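Local coordinates for RNA-binding protein RMD9, mitochondrial (Saccharomyces cerevisiae S288C, PDB 7A9X) that binds a dodecameric sequence element in the 3'-UTRs of yeast mitochondrial mRNAs and takes part in the processing or stability of these transcripts, at residues 130-134 / 436-440; 367-372 / 385-389; 404-408 / 423-427; 478-482 / 562-566. One frame throughout, in Å; residues are numbered along the deposited sequence.

Contact 1: residues 130-134 / 436-440. With nucleotides of chain B.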
# COMPACT_ATOMS: atom_id res chain seq x y z
N SER A 130 4.75 12.68 -4.27
CA SER A 130 3.58 13.42 -4.76
C SER A 130 2.60 12.50 -5.47
O SER A 130 1.40 12.80 -5.53
CB SER A 130 4.03 14.55 -5.69
OG SER A 130 4.82 14.05 -6.75
N ARG A 131 3.09 11.38 -6.01
CA ARG A 131 2.23 10.39 -6.64
C ARG A 131 2.98 9.06 -6.64
O ARG A 131 4.21 9.02 -6.53
CB ARG A 131 1.83 10.79 -8.06
CG ARG A 131 2.99 10.85 -9.04
CD ARG A 131 2.50 11.04 -10.46
NE ARG A 131 3.60 11.09 -11.42
CZ ARG A 131 4.10 10.03 -12.05
NH1 ARG A 131 3.61 8.82 -11.82
NH2 ARG A 131 5.11 10.18 -12.91
N LYS A 132 2.22 7.98 -6.77
CA LYS A 132 2.84 6.68 -6.93
C LYS A 132 3.54 6.61 -8.29
O LYS A 132 3.02 7.13 -9.28
CB LYS A 132 1.81 5.56 -6.82
CG LYS A 132 1.32 5.31 -5.41
CD LYS A 132 0.14 4.35 -5.39
CE LYS A 132 0.44 3.07 -6.14
NZ LYS A 132 -0.68 2.10 -6.05
N PRO A 133 4.72 6.01 -8.36
CA PRO A 133 5.38 5.85 -9.66
C PRO A 133 4.63 4.86 -10.54
O PRO A 133 3.95 3.95 -10.06
CB PRO A 133 6.77 5.32 -9.29
CG PRO A 133 6.60 4.69 -7.95
CD PRO A 133 5.56 5.52 -7.25
N ASP A 134 4.75 5.07 -11.85
CA ASP A 134 4.14 4.17 -12.81
C ASP A 134 4.74 2.77 -12.69
O ASP A 134 5.93 2.60 -12.44
CB ASP A 134 4.33 4.70 -14.23
CG ASP A 134 3.74 6.08 -14.42
OD1 ASP A 134 2.82 6.44 -13.66
OD2 ASP A 134 4.20 6.81 -15.32
N ILE A 436 -0.07 14.71 -12.82
CA ILE A 436 -0.55 14.07 -14.04
C ILE A 436 -1.70 13.11 -13.79
O ILE A 436 -2.36 12.69 -14.75
CB ILE A 436 0.59 13.33 -14.76
CG1 ILE A 436 1.09 12.15 -13.91
CG2 ILE A 436 1.74 14.28 -15.06
CD1 ILE A 436 2.17 11.34 -14.59
N ILE A 437 -1.96 12.75 -12.53
CA ILE A 437 -3.03 11.80 -12.23
C ILE A 437 -4.38 12.36 -12.64
O ILE A 437 -5.20 11.67 -13.26
CB ILE A 437 -3.02 11.42 -10.74
CG1 ILE A 437 -1.61 11.03 -10.28
CG2 ILE A 437 -4.02 10.30 -10.46
CD1 ILE A 437 -1.05 9.81 -10.96
N SER A 438 -4.64 13.63 -12.30
CA SER A 438 -5.93 14.24 -12.63
C SER A 438 -6.16 14.26 -14.14
O SER A 438 -7.24 13.88 -14.62
CB SER A 438 -5.99 15.66 -12.07
OG SER A 438 -4.92 16.45 -12.58
N TYR A 439 -5.16 14.69 -14.90
CA TYR A 439 -5.31 14.75 -16.35
C TYR A 439 -5.51 13.37 -16.95
O TYR A 439 -6.23 13.22 -17.94
CB TYR A 439 -4.10 15.45 -16.97
CG TYR A 439 -3.89 16.86 -16.48
CD1 TYR A 439 -3.16 17.11 -15.32
CD2 TYR A 439 -4.42 17.95 -17.17
CE1 TYR A 439 -2.97 18.41 -14.86
CE2 TYR A 439 -4.23 19.25 -16.71
CZ TYR A 439 -3.51 19.47 -15.56
OH TYR A 439 -3.31 20.75 -15.10
N ARG A 440 -4.90 12.34 -16.35
CA ARG A 440 -5.18 10.97 -16.78
C ARG A 440 -6.63 10.59 -16.51
O ARG A 440 -7.29 10.01 -17.37
CB ARG A 440 -4.23 10.00 -16.09
CG ARG A 440 -2.82 9.98 -16.65
CD ARG A 440 -1.89 9.12 -15.82
NE ARG A 440 -0.56 9.05 -16.40
CZ ARG A 440 0.49 8.49 -15.80
NH1 ARG A 440 0.36 7.96 -14.59
NH2 ARG A 440 1.67 8.47 -16.41
P A B 9 -0.75 1.36 -2.36
OP1 A B 9 -0.70 0.80 -3.73
OP2 A B 9 -0.00 2.60 -2.07
O5' A B 9 -2.28 1.59 -1.95
C5' A B 9 -2.64 2.49 -0.91
C4' A B 9 -3.39 3.70 -1.39
O4' A B 9 -2.79 4.90 -0.83
C3' A B 9 -3.40 3.95 -2.90
O3' A B 9 -4.43 3.22 -3.54
C2' A B 9 -3.57 5.46 -3.00
O2' A B 9 -4.94 5.82 -2.85
C1' A B 9 -2.82 5.95 -1.77
N9 A B 9 -1.42 6.35 -2.06
C8 A B 9 -0.29 5.60 -1.81
N7 A B 9 0.82 6.20 -2.15
C5 A B 9 0.40 7.43 -2.64
C6 A B 9 1.11 8.53 -3.16
N6 A B 9 2.44 8.57 -3.27
N1 A B 9 0.40 9.60 -3.57
C2 A B 9 -0.94 9.56 -3.45
N3 A B 9 -1.71 8.58 -2.98
C4 A B 9 -0.98 7.53 -2.59
P U B 11 -7.64 4.22 -9.25
OP1 U B 11 -8.96 3.66 -9.64
OP2 U B 11 -6.65 3.34 -8.56
O5' U B 11 -6.94 4.82 -10.55
C5' U B 11 -7.66 5.66 -11.44
C4' U B 11 -6.76 6.24 -12.49
O4' U B 11 -5.82 7.17 -11.89
C3' U B 11 -5.86 5.25 -13.22
O3' U B 11 -6.53 4.54 -14.25
C2' U B 11 -4.73 6.14 -13.73
O2' U B 11 -5.14 6.87 -14.87
C1' U B 11 -4.58 7.12 -12.56
N1 U B 11 -3.55 6.68 -11.60
C2 U B 11 -2.22 6.84 -11.95
O2 U B 11 -1.86 7.33 -13.01
N3 U B 11 -1.32 6.41 -11.01
C4 U B 11 -1.61 5.85 -9.78
O4 U B 11 -0.69 5.51 -9.04
C5 U B 11 -3.00 5.71 -9.50
C6 U B 11 -3.90 6.12 -10.40
P U B 10 -4.51 3.13 -5.15
OP1 U B 10 -5.43 2.01 -5.48
OP2 U B 10 -3.13 3.13 -5.69
O5' U B 10 -5.23 4.49 -5.59
C5' U B 10 -6.63 4.67 -5.42
C4' U B 10 -7.08 5.96 -6.06
O4' U B 10 -6.33 7.06 -5.48
C3' U B 10 -6.84 6.07 -7.56
O3' U B 10 -7.90 5.50 -8.31
C2' U B 10 -6.68 7.57 -7.79
O2' U B 10 -7.94 8.20 -7.94
C1' U B 10 -6.06 8.03 -6.47
N1 U B 10 -4.59 8.21 -6.55
C2 U B 10 -4.11 9.49 -6.76
O2 U B 10 -4.84 10.46 -6.88
N3 U B 10 -2.74 9.60 -6.81
C4 U B 10 -1.83 8.58 -6.68
O4 U B 10 -0.63 8.83 -6.76
C5 U B 10 -2.40 7.28 -6.47
C6 U B 10 -3.73 7.15 -6.41

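Contact 2: residues 367-372 / 385-389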
# COMPACT_ATOMS: atom_id res chain seq x y z
N PHE A 367 -13.20 5.71 1.51
CA PHE A 367 -14.44 6.43 1.79
C PHE A 367 -15.26 6.64 0.53
O PHE A 367 -16.47 6.39 0.52
CB PHE A 367 -14.11 7.77 2.46
CG PHE A 367 -15.30 8.68 2.60
CD1 PHE A 367 -16.34 8.35 3.45
CD2 PHE A 367 -15.37 9.87 1.88
CE1 PHE A 367 -17.43 9.19 3.59
CE2 PHE A 367 -16.46 10.71 2.01
CZ PHE A 367 -17.49 10.37 2.87
N PHE A 368 -14.63 7.12 -0.55
CA PHE A 368 -15.39 7.40 -1.76
C PHE A 368 -15.78 6.13 -2.50
O PHE A 368 -16.76 6.14 -3.26
CB PHE A 368 -14.59 8.33 -2.68
CG PHE A 368 -14.59 9.76 -2.22
CD1 PHE A 368 -15.79 10.44 -2.06
CD2 PHE A 368 -13.41 10.42 -1.95
CE1 PHE A 368 -15.80 11.76 -1.64
CE2 PHE A 368 -13.41 11.74 -1.53
CZ PHE A 368 -14.60 12.41 -1.38
N THR A 369 -15.04 5.03 -2.31
CA THR A 369 -15.50 3.74 -2.82
C THR A 369 -16.80 3.33 -2.16
O THR A 369 -17.74 2.89 -2.83
CB THR A 369 -14.42 2.68 -2.60
OG1 THR A 369 -13.22 3.07 -3.29
CG2 THR A 369 -14.87 1.33 -3.12
N ILE A 370 -16.89 3.50 -0.84
CA ILE A 370 -18.13 3.24 -0.12
C ILE A 370 -19.20 4.26 -0.52
O ILE A 370 -20.38 3.91 -0.66
CB ILE A 370 -17.87 3.24 1.39
CG1 ILE A 370 -16.88 2.13 1.76
CG2 ILE A 370 -19.18 3.08 2.16
CD1 ILE A 370 -16.36 2.21 3.18
N PHE A 371 -18.80 5.52 -0.72
CA PHE A 371 -19.77 6.55 -1.09
C PHE A 371 -20.50 6.18 -2.38
O PHE A 371 -21.74 6.12 -2.42
CB PHE A 371 -19.08 7.91 -1.25
CG PHE A 371 -20.01 9.01 -1.68
CD1 PHE A 371 -20.24 9.27 -3.02
CD2 PHE A 371 -20.67 9.79 -0.74
CE1 PHE A 371 -21.11 10.28 -3.42
CE2 PHE A 371 -21.54 10.80 -1.13
CZ PHE A 371 -21.75 11.04 -2.46
N PHE A 372 -19.75 5.94 -3.45
CA PHE A 372 -20.38 5.71 -4.75
C PHE A 372 -20.99 4.32 -4.87
O PHE A 372 -21.74 4.08 -5.83
CB PHE A 372 -19.36 5.96 -5.86
CG PHE A 372 -19.04 7.42 -6.04
CD1 PHE A 372 -19.85 8.24 -6.82
CD2 PHE A 372 -17.94 7.98 -5.42
CE1 PHE A 372 -19.56 9.58 -6.97
CE2 PHE A 372 -17.64 9.33 -5.57
CZ PHE A 372 -18.45 10.13 -6.35
N LYS A 385 -24.73 15.52 -1.29
CA LYS A 385 -23.87 15.00 -0.23
C LYS A 385 -22.40 15.25 -0.52
O LYS A 385 -21.63 15.50 0.41
CB LYS A 385 -24.13 13.50 -0.04
CG LYS A 385 -23.59 12.93 1.26
CD LYS A 385 -24.37 13.45 2.46
CE LYS A 385 -23.87 12.82 3.76
NZ LYS A 385 -24.69 13.22 4.93
N LEU A 386 -22.00 15.20 -1.79
CA LEU A 386 -20.61 15.52 -2.15
C LEU A 386 -20.26 16.96 -1.79
O LEU A 386 -19.16 17.23 -1.29
CB LEU A 386 -20.38 15.28 -3.64
CG LEU A 386 -20.21 13.83 -4.10
CD1 LEU A 386 -20.12 13.77 -5.62
CD2 LEU A 386 -18.98 13.20 -3.47
N GLN A 387 -21.19 17.89 -2.03
CA GLN A 387 -20.94 19.29 -1.69
C GLN A 387 -20.73 19.45 -0.19
O GLN A 387 -19.88 20.23 0.25
CB GLN A 387 -22.09 20.16 -2.18
CG GLN A 387 -22.21 20.24 -3.69
CD GLN A 387 -23.44 21.00 -4.13
OE1 GLN A 387 -24.41 21.14 -3.38
NE2 GLN A 387 -23.41 21.51 -5.36
N GLU A 388 -21.52 18.73 0.62
CA GLU A 388 -21.31 18.75 2.06
C GLU A 388 -19.95 18.17 2.42
O GLU A 388 -19.27 18.67 3.33
CB GLU A 388 -22.43 17.99 2.76
CG GLU A 388 -22.26 17.83 4.26
CD GLU A 388 -23.36 16.99 4.89
OE1 GLU A 388 -24.47 16.92 4.31
OE2 GLU A 388 -23.12 16.40 5.96
N ILE A 389 -19.53 17.12 1.72
CA ILE A 389 -18.22 16.53 1.95
C ILE A 389 -17.11 17.50 1.56
O ILE A 389 -16.10 17.64 2.26
CB ILE A 389 -18.11 15.19 1.19
CG1 ILE A 389 -19.11 14.18 1.76
CG2 ILE A 389 -16.69 14.65 1.26
CD1 ILE A 389 -19.24 12.92 0.93

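Contact 3: residues 404-408 / 423-427. With nucleotides of chain B.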
# COMPACT_ATOMS: atom_id res chain seq x y z
N PHE A 404 -9.90 14.88 -4.90
CA PHE A 404 -10.77 14.98 -6.07
C PHE A 404 -10.48 13.91 -7.11
O PHE A 404 -11.39 13.55 -7.87
CB PHE A 404 -10.64 16.37 -6.70
CG PHE A 404 -11.49 17.42 -6.04
CD1 PHE A 404 -12.88 17.30 -6.03
CD2 PHE A 404 -10.92 18.53 -5.44
CE1 PHE A 404 -13.67 18.26 -5.43
CE2 PHE A 404 -11.71 19.50 -4.83
CZ PHE A 404 -13.09 19.37 -4.83
N ASN A 405 -9.26 13.37 -7.15
CA ASN A 405 -8.95 12.30 -8.09
C ASN A 405 -9.75 11.04 -7.77
O ASN A 405 -10.34 10.42 -8.67
CB ASN A 405 -7.45 12.00 -8.09
CG ASN A 405 -6.62 13.15 -8.64
OD1 ASN A 405 -7.13 14.01 -9.35
ND2 ASN A 405 -5.33 13.15 -8.32
N VAL A 406 -9.78 10.64 -6.49
CA VAL A 406 -10.58 9.48 -6.08
C VAL A 406 -12.05 9.73 -6.36
O VAL A 406 -12.75 8.86 -6.89
CB VAL A 406 -10.33 9.16 -4.60
CG1 VAL A 406 -11.23 8.02 -4.16
CG2 VAL A 406 -8.87 8.80 -4.37
N MET A 407 -12.55 10.91 -5.99
CA MET A 407 -13.95 11.25 -6.22
C MET A 407 -14.31 11.13 -7.69
O MET A 407 -15.32 10.51 -8.05
CB MET A 407 -14.23 12.66 -5.70
CG MET A 407 -15.70 13.05 -5.71
SD MET A 407 -15.95 14.80 -5.35
CE MET A 407 -15.07 14.98 -3.81
N LEU A 408 -13.48 11.71 -8.57
CA LEU A 408 -13.77 11.68 -10.00
C LEU A 408 -13.69 10.26 -10.55
O LEU A 408 -14.52 9.87 -11.38
CB LEU A 408 -12.80 12.60 -10.75
CG LEU A 408 -12.96 12.66 -12.27
CD1 LEU A 408 -14.36 13.11 -12.64
CD2 LEU A 408 -11.92 13.57 -12.88
N ILE A 423 -15.80 18.50 -11.11
CA ILE A 423 -14.51 18.21 -10.50
C ILE A 423 -13.40 18.97 -11.20
O ILE A 423 -12.50 19.52 -10.55
CB ILE A 423 -14.24 16.69 -10.50
CG1 ILE A 423 -15.32 15.95 -9.73
CG2 ILE A 423 -12.87 16.39 -9.90
CD1 ILE A 423 -15.50 16.46 -8.33
N ASP A 424 -13.43 19.01 -12.53
CA ASP A 424 -12.42 19.74 -13.29
C ASP A 424 -12.39 21.20 -12.89
O ASP A 424 -11.32 21.80 -12.73
CB ASP A 424 -12.68 19.59 -14.79
CG ASP A 424 -11.46 19.89 -15.63
OD1 ASP A 424 -10.42 20.27 -15.06
OD2 ASP A 424 -11.55 19.74 -16.87
N LYS A 425 -13.57 21.80 -12.69
CA LYS A 425 -13.65 23.18 -12.25
C LYS A 425 -13.11 23.37 -10.84
O LYS A 425 -12.49 24.40 -10.55
CB LYS A 425 -15.11 23.65 -12.34
CG LYS A 425 -15.42 24.95 -11.62
CD LYS A 425 -16.91 25.23 -11.67
CE LYS A 425 -17.30 26.42 -10.81
NZ LYS A 425 -18.78 26.61 -10.76
N ASN A 426 -13.30 22.38 -9.96
CA ASN A 426 -12.89 22.53 -8.57
C ASN A 426 -11.37 22.45 -8.40
O ASN A 426 -10.86 22.94 -7.38
CB ASN A 426 -13.58 21.48 -7.70
CG ASN A 426 -15.04 21.81 -7.45
OD1 ASN A 426 -15.68 22.51 -8.24
ND2 ASN A 426 -15.57 21.31 -6.34
N TYR A 427 -10.65 21.86 -9.35
CA TYR A 427 -9.19 21.88 -9.28
C TYR A 427 -8.67 23.31 -9.28
O TYR A 427 -7.77 23.64 -8.50
CB TYR A 427 -8.59 21.10 -10.46
CG TYR A 427 -8.73 19.60 -10.37
CD1 TYR A 427 -8.09 18.88 -9.37
CD2 TYR A 427 -9.48 18.90 -11.30
CE1 TYR A 427 -8.21 17.51 -9.29
CE2 TYR A 427 -9.61 17.52 -11.23
CZ TYR A 427 -8.97 16.83 -10.22
OH TYR A 427 -9.10 15.46 -10.15
P U B 10 -4.51 3.13 -5.15
OP1 U B 10 -5.43 2.01 -5.48
OP2 U B 10 -3.13 3.13 -5.69
O5' U B 10 -5.23 4.49 -5.59
C5' U B 10 -6.63 4.67 -5.42
C4' U B 10 -7.08 5.96 -6.06
O4' U B 10 -6.33 7.06 -5.48
C3' U B 10 -6.84 6.07 -7.56
O3' U B 10 -7.90 5.50 -8.31
C2' U B 10 -6.68 7.57 -7.79
O2' U B 10 -7.94 8.20 -7.94
C1' U B 10 -6.06 8.03 -6.47
N1 U B 10 -4.59 8.21 -6.55
C2 U B 10 -4.11 9.49 -6.76
O2 U B 10 -4.84 10.46 -6.88
N3 U B 10 -2.74 9.60 -6.81
C4 U B 10 -1.83 8.58 -6.68
O4 U B 10 -0.63 8.83 -6.76
C5 U B 10 -2.40 7.28 -6.47
C6 U B 10 -3.73 7.15 -6.41

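Contact 4: residues 478-482 / 562-566. With nucleotides of chain B.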
# COMPACT_ATOMS: atom_id res chain seq x y z
N ASN A 478 2.33 3.59 -19.76
CA ASN A 478 1.16 2.76 -20.02
C ASN A 478 -0.11 3.41 -19.48
O ASN A 478 -1.16 3.35 -20.14
CB ASN A 478 1.35 1.37 -19.40
CG ASN A 478 2.25 0.49 -20.24
OD1 ASN A 478 2.47 0.73 -21.43
ND2 ASN A 478 2.78 -0.56 -19.62
N ALA A 479 -0.04 4.03 -18.30
CA ALA A 479 -1.23 4.63 -17.72
C ALA A 479 -1.77 5.76 -18.59
O ALA A 479 -2.98 6.02 -18.59
CB ALA A 479 -0.94 5.14 -16.31
N ASP A 480 -0.90 6.44 -19.33
CA ASP A 480 -1.36 7.48 -20.25
C ASP A 480 -2.14 6.87 -21.41
O ASP A 480 -3.22 7.37 -21.77
CB ASP A 480 -0.18 8.30 -20.76
CG ASP A 480 0.51 9.07 -19.66
OD1 ASP A 480 -0.19 9.71 -18.85
OD2 ASP A 480 1.76 9.03 -19.58
N LEU A 481 -1.62 5.80 -22.00
CA LEU A 481 -2.31 5.16 -23.12
C LEU A 481 -3.55 4.40 -22.65
O LEU A 481 -4.54 4.31 -23.39
CB LEU A 481 -1.36 4.23 -23.87
CG LEU A 481 -0.13 4.88 -24.50
CD1 LEU A 481 0.74 3.84 -25.17
CD2 LEU A 481 -0.53 5.96 -25.49
N SER A 482 -3.50 3.83 -21.44
CA SER A 482 -4.67 3.14 -20.91
C SER A 482 -5.85 4.09 -20.74
O SER A 482 -7.00 3.69 -20.93
CB SER A 482 -4.33 2.48 -19.57
OG SER A 482 -3.39 1.44 -19.73
N TYR A 562 2.08 -2.99 -29.65
CA TYR A 562 1.42 -4.29 -29.62
C TYR A 562 0.46 -4.39 -28.44
O TYR A 562 -0.62 -4.98 -28.55
CB TYR A 562 2.46 -5.41 -29.57
CG TYR A 562 1.87 -6.80 -29.47
CD1 TYR A 562 1.61 -7.38 -28.23
CD2 TYR A 562 1.59 -7.54 -30.61
CE1 TYR A 562 1.07 -8.65 -28.13
CE2 TYR A 562 1.05 -8.82 -30.52
CZ TYR A 562 0.79 -9.36 -29.28
OH TYR A 562 0.26 -10.63 -29.19
N ARG A 563 0.85 -3.82 -27.30
CA ARG A 563 0.04 -3.92 -26.09
C ARG A 563 -1.31 -3.23 -26.28
O ARG A 563 -2.35 -3.77 -25.88
CB ARG A 563 0.80 -3.30 -24.91
CG ARG A 563 -0.04 -3.06 -23.67
CD ARG A 563 0.77 -2.32 -22.61
NE ARG A 563 -0.04 -1.95 -21.46
CZ ARG A 563 -0.07 -2.63 -20.31
NH1 ARG A 563 -0.84 -2.22 -19.32
NH2 ARG A 563 0.68 -3.71 -20.16
N TYR A 564 -1.31 -2.05 -26.89
CA TYR A 564 -2.53 -1.26 -27.05
C TYR A 564 -3.14 -1.40 -28.43
O TYR A 564 -3.87 -0.51 -28.88
CB TYR A 564 -2.23 0.21 -26.74
CG TYR A 564 -2.00 0.46 -25.26
CD1 TYR A 564 -3.08 0.57 -24.39
CD2 TYR A 564 -0.72 0.57 -24.75
CE1 TYR A 564 -2.88 0.79 -23.04
CE2 TYR A 564 -0.51 0.79 -23.40
CZ TYR A 564 -1.59 0.90 -22.55
OH TYR A 564 -1.39 1.12 -21.21
N THR A 565 -2.87 -2.52 -29.11
CA THR A 565 -3.45 -2.78 -30.42
C THR A 565 -3.81 -4.25 -30.54
O THR A 565 -4.97 -4.63 -30.36
CB THR A 565 -2.49 -2.36 -31.54
OG1 THR A 565 -2.21 -0.95 -31.43
CG2 THR A 565 -3.06 -2.64 -32.91
N THR A 566 -2.82 -5.10 -30.83
CA THR A 566 -3.09 -6.52 -30.94
C THR A 566 -3.43 -7.14 -29.59
O THR A 566 -4.38 -7.92 -29.48
CB THR A 566 -1.89 -7.23 -31.57
OG1 THR A 566 -1.56 -6.59 -32.81
CG2 THR A 566 -2.20 -8.70 -31.83
P U B 14 -0.79 -5.74 -17.06
OP1 U B 14 0.21 -6.25 -16.08
OP2 U B 14 -0.82 -4.30 -17.38
O5' U B 14 -0.60 -6.56 -18.42
C5' U B 14 -0.62 -7.98 -18.43
C4' U B 14 -0.57 -8.54 -19.83
O4' U B 14 -1.67 -7.98 -20.61
C3' U B 14 0.71 -8.24 -20.61
O3' U B 14 1.02 -9.35 -21.46
C2' U B 14 0.30 -7.04 -21.47
O2' U B 14 1.06 -6.88 -22.66
C1' U B 14 -1.16 -7.36 -21.77
N1 U B 14 -1.98 -6.16 -22.04
C2 U B 14 -2.42 -5.96 -23.33
O2 U B 14 -2.16 -6.72 -24.25
N3 U B 14 -3.16 -4.82 -23.51
C4 U B 14 -3.50 -3.89 -22.55
O4 U B 14 -4.18 -2.91 -22.87
C5 U B 14 -3.01 -4.18 -21.24
C6 U B 14 -2.28 -5.28 -21.04
P C B 12 -6.61 2.94 -14.19
OP1 C B 12 -7.51 2.48 -15.27
OP2 C B 12 -6.89 2.55 -12.78
O5' C B 12 -5.13 2.47 -14.56
C5' C B 12 -4.67 2.54 -15.90
C4' C B 12 -3.53 1.58 -16.17
O4' C B 12 -2.30 2.14 -15.62
C3' C B 12 -3.67 0.18 -15.58
O3' C B 12 -3.17 -0.78 -16.50
C2' C B 12 -2.77 0.22 -14.35
O2' C B 12 -2.25 -1.03 -13.96
C1' C B 12 -1.67 1.18 -14.80
N1 C B 12 -1.01 1.89 -13.69
C2 C B 12 0.39 1.96 -13.68
O2 C B 12 1.03 1.42 -14.59
N3 C B 12 1.02 2.61 -12.67
C4 C B 12 0.30 3.18 -11.70
N4 C B 12 0.97 3.81 -10.73
C5 C B 12 -1.12 3.13 -11.69
C6 C B 12 -1.73 2.48 -12.69
P U B 13 -4.15 -1.40 -17.62
OP1 U B 13 -3.63 -1.03 -18.96
OP2 U B 13 -5.55 -1.05 -17.25
O5' U B 13 -3.99 -2.98 -17.44
C5' U B 13 -4.17 -3.60 -16.18
C4' U B 13 -4.41 -5.08 -16.33
O4' U B 13 -5.69 -5.30 -16.97
C3' U B 13 -3.41 -5.81 -17.23
O3' U B 13 -2.24 -6.19 -16.53
C2' U B 13 -4.22 -6.99 -17.75
O2' U B 13 -4.25 -8.03 -16.79
C1' U B 13 -5.62 -6.39 -17.86
N1 U B 13 -5.93 -5.89 -19.22
C2 U B 13 -6.09 -6.80 -20.25
O2 U B 13 -5.98 -8.01 -20.12
N3 U B 13 -6.39 -6.24 -21.47
C4 U B 13 -6.55 -4.90 -21.76
O4 U B 13 -6.82 -4.55 -22.91
C5 U B 13 -6.38 -4.02 -20.64
C6 U B 13 -6.09 -4.54 -19.44

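Contact 1: residues 130-134 / 436-440
An irregular loop after helix 105-128 and helix 436-445, which enters the inferred PPR8, together form part of the RNA-binding surface, with a salt-bridge network of Arg-131, Asp-134 and Arg-440 beside U10 and U11 of chain B. Arg-131 leaves the loop with chi1 in p and runs out extended through chi2 and chi3 (both t); chi4 near 90° turns the guanidinium so that one face meets Ile-436, CZ lying 3.4 Å from Ile-436 CD1. Nearer its backbone, the Arg-131 side chain rests its CD on Ile-437 CD1 at 3.8 Å. Arg-440, extended beyond chi1, meets Asp-134 in a two-pronged salt bridge, NH1 to OD1 at 3.0 Å and NH2 to OD2 at 3.2 Å. Arg-131 NH1 bonds Asp-134 OD1 weakly (3.1 Å), so the Asp-134 carboxylate lies between two arginines, while Asp-480 pairs with Arg-440 NE. Arg-440 NH1 also donates to O2 of U11 of chain B (2.8 Å). The end of the Lys-132 side chain leads away from the helix, and NZ bonds OP2 of U10 and OP1 of A9, both of chain B, each at 2.7 Å; its backbone N donates to O4 of U10 of chain B (3.0 Å). Leu-126 of helix 105-128 touches Lys-132 and Pro-133; across from it, helix 436-445 packs between helix 401-410, against Ile-437, and helix 454-470, against Ile-436.

Contact 2: residues 367-372 / 385-389
This is an apolar helix-helix contact inside a single pentatricopeptide repeat, the inferred PPR6, whose helices 357-374 and 379-396 form a helical hairpin. The short segments run antiparallel, with 161° between their directions, and their axes approach to 12.8 Å; even the nearest CA atoms, those of Phe-371 and Leu-386, are 9.1 Å apart. Four phenylalanines fill this wide gap. Phe-367 and Phe-371, one turn apart and both with chi1 in t, point toward the partner helix and reach Ile-389 CD1 through Phe-367 CZ and Phe-371 CE2, each at 3.7 Å. Phe-371 also takes Leu-386 over its ring face: CD2 lies 4.0 Å from the ring centroid in a CH-pi contact, and CG is 3.6 Å from Phe-371 CZ. At the edge of the same ring, the aliphatic Lys-385 CG is 3.8 Å from Phe-371 CE2. Phe-368 and Phe-372, with chi1 in m, start sideways and bring their ring ends in, Phe-368 CE1 to 3.9 Å from Leu-386 CD2 and Phe-372 CZ to 4.1 Å from Leu-386 CD1. The aromatic core extends beyond the hairpin: Phe-367 stacks with Trp-344, while Phe-368 and Phe-372 meet Phe-403 and Trp-414 edge to face. Cohesion between these segments therefore comes from ring and aliphatic packing, with large aromatic side chains making up for the distance between backbones.

Contact 3: residues 404-408 / 423-427
Two helical segments run almost exactly antiparallel, 173° between their directions, with their axes 10.6 Å apart at closest approach and the CA atoms of Leu-408 and Ile-423 at 6.6 Å. They belong to the two helices of the inferred PPR7 hairpin. Ile-423 fits among Phe-404, Met-407 and Leu-408: its CD1 touches Phe-404 CD1 at 3.6 Å and Met-407 SD at 3.4 Å, and its CG2 lies 3.9 Å from Leu-408 CB. The Phe-404 ring also lies between two further partners, with Asn-426 CB over its face, 4.0 Å from the centroid in a CH-pi contact, and its own edge directed at the face of Tyr-427 in a T-shaped pair (centroids 6.0 Å apart, planes at 66°). Asn-405 begins by pointing away from the second helix, yet its amide swings back so that OD1 accepts a 2.6 Å hydrogen bond from Tyr-427 OH. This fixes which way round the amide lies and presents ND2 to the RNA, where it donates to O2 of U10 of chain B (3.1 Å), while Val-406 CG2 packs 3.3 Å from O4' of the same nucleotide. Glu-401 also accepts from Asn-405 ND2. On one flank Met-407 packs against helices 357-374 and 379-396 of the preceding repeat; on the other, Asn-405 and Leu-408 meet helix 436-445 of the next.

Contact 4: residues 478-482 / 562-566
The 3' portion of the bound RNA is held here, in a phosphate and base site built from the first turn of helix 478-486 and the end of helix 559-563. Tyr-564, the first residue to leave helical geometry after the latter helix, points its side chain at the opposing turn. Its OH is within hydrogen-bonding distance of both Asn-478 O and Ser-482 OG, 2.5 Å from each, and Leu-481 CB sits over the ring, 3.6 Å from the centroid and 13° off the normal, in a CH-pi contact. Beside it, the extended Arg-563 has its guanidinium sandwiched: Asn-478 covers one face, with CG 3.6 Å from Arg-563 NE, and the base of U14 of chain B covers the other. Arg-563 NH1 donates to OP2 of U14 of chain B at 2.8 Å and weakly to OP1 of U13 of chain B at 3.1 Å; NH2 also bonds OP2 of U14 of chain B, at 3.2 Å. Ser-482 OG approaches OP1 of U13 of chain B to 2.6 Å. From the backbone, Arg-563 O weakly accepts from N3 of U14 of chain B (2.7 Å). Nearby, Tyr-544 OH bonds Tyr-564 O. One arginine thus meets consecutive phosphates with its charge and a uracil with its flat face, while the tyrosine joins the two protein segments behind it.

In the fold
In space contacts 2, 3, 1 and 4 succeed one another along the C-terminal helices, with residues 130-134 joining from the N-terminal part. Contacts 2 and 3 lie within the inferred repeats PPR6 and PPR7; their centres are 12 Å apart and they touch through Phe-368, Phe-372 and Met-407. Contact 3 meets contact 1 at Ser-438 and Ile-437 (centres 13 Å apart), and contact 1 meets contact 4 through the Arg-440 to Asp-480 salt bridge (centres 17 Å apart). Along the chain, contacts 2 and 3 are nested inside the loop closed by contact 1 at helix 436-445; contact 4 comes afterwards. Nucleotides A9 to U14 of chain B are met by contacts 1, 3 and 4, while contact 2 packs between helices, its nearest atom about 7 Å from the RNA.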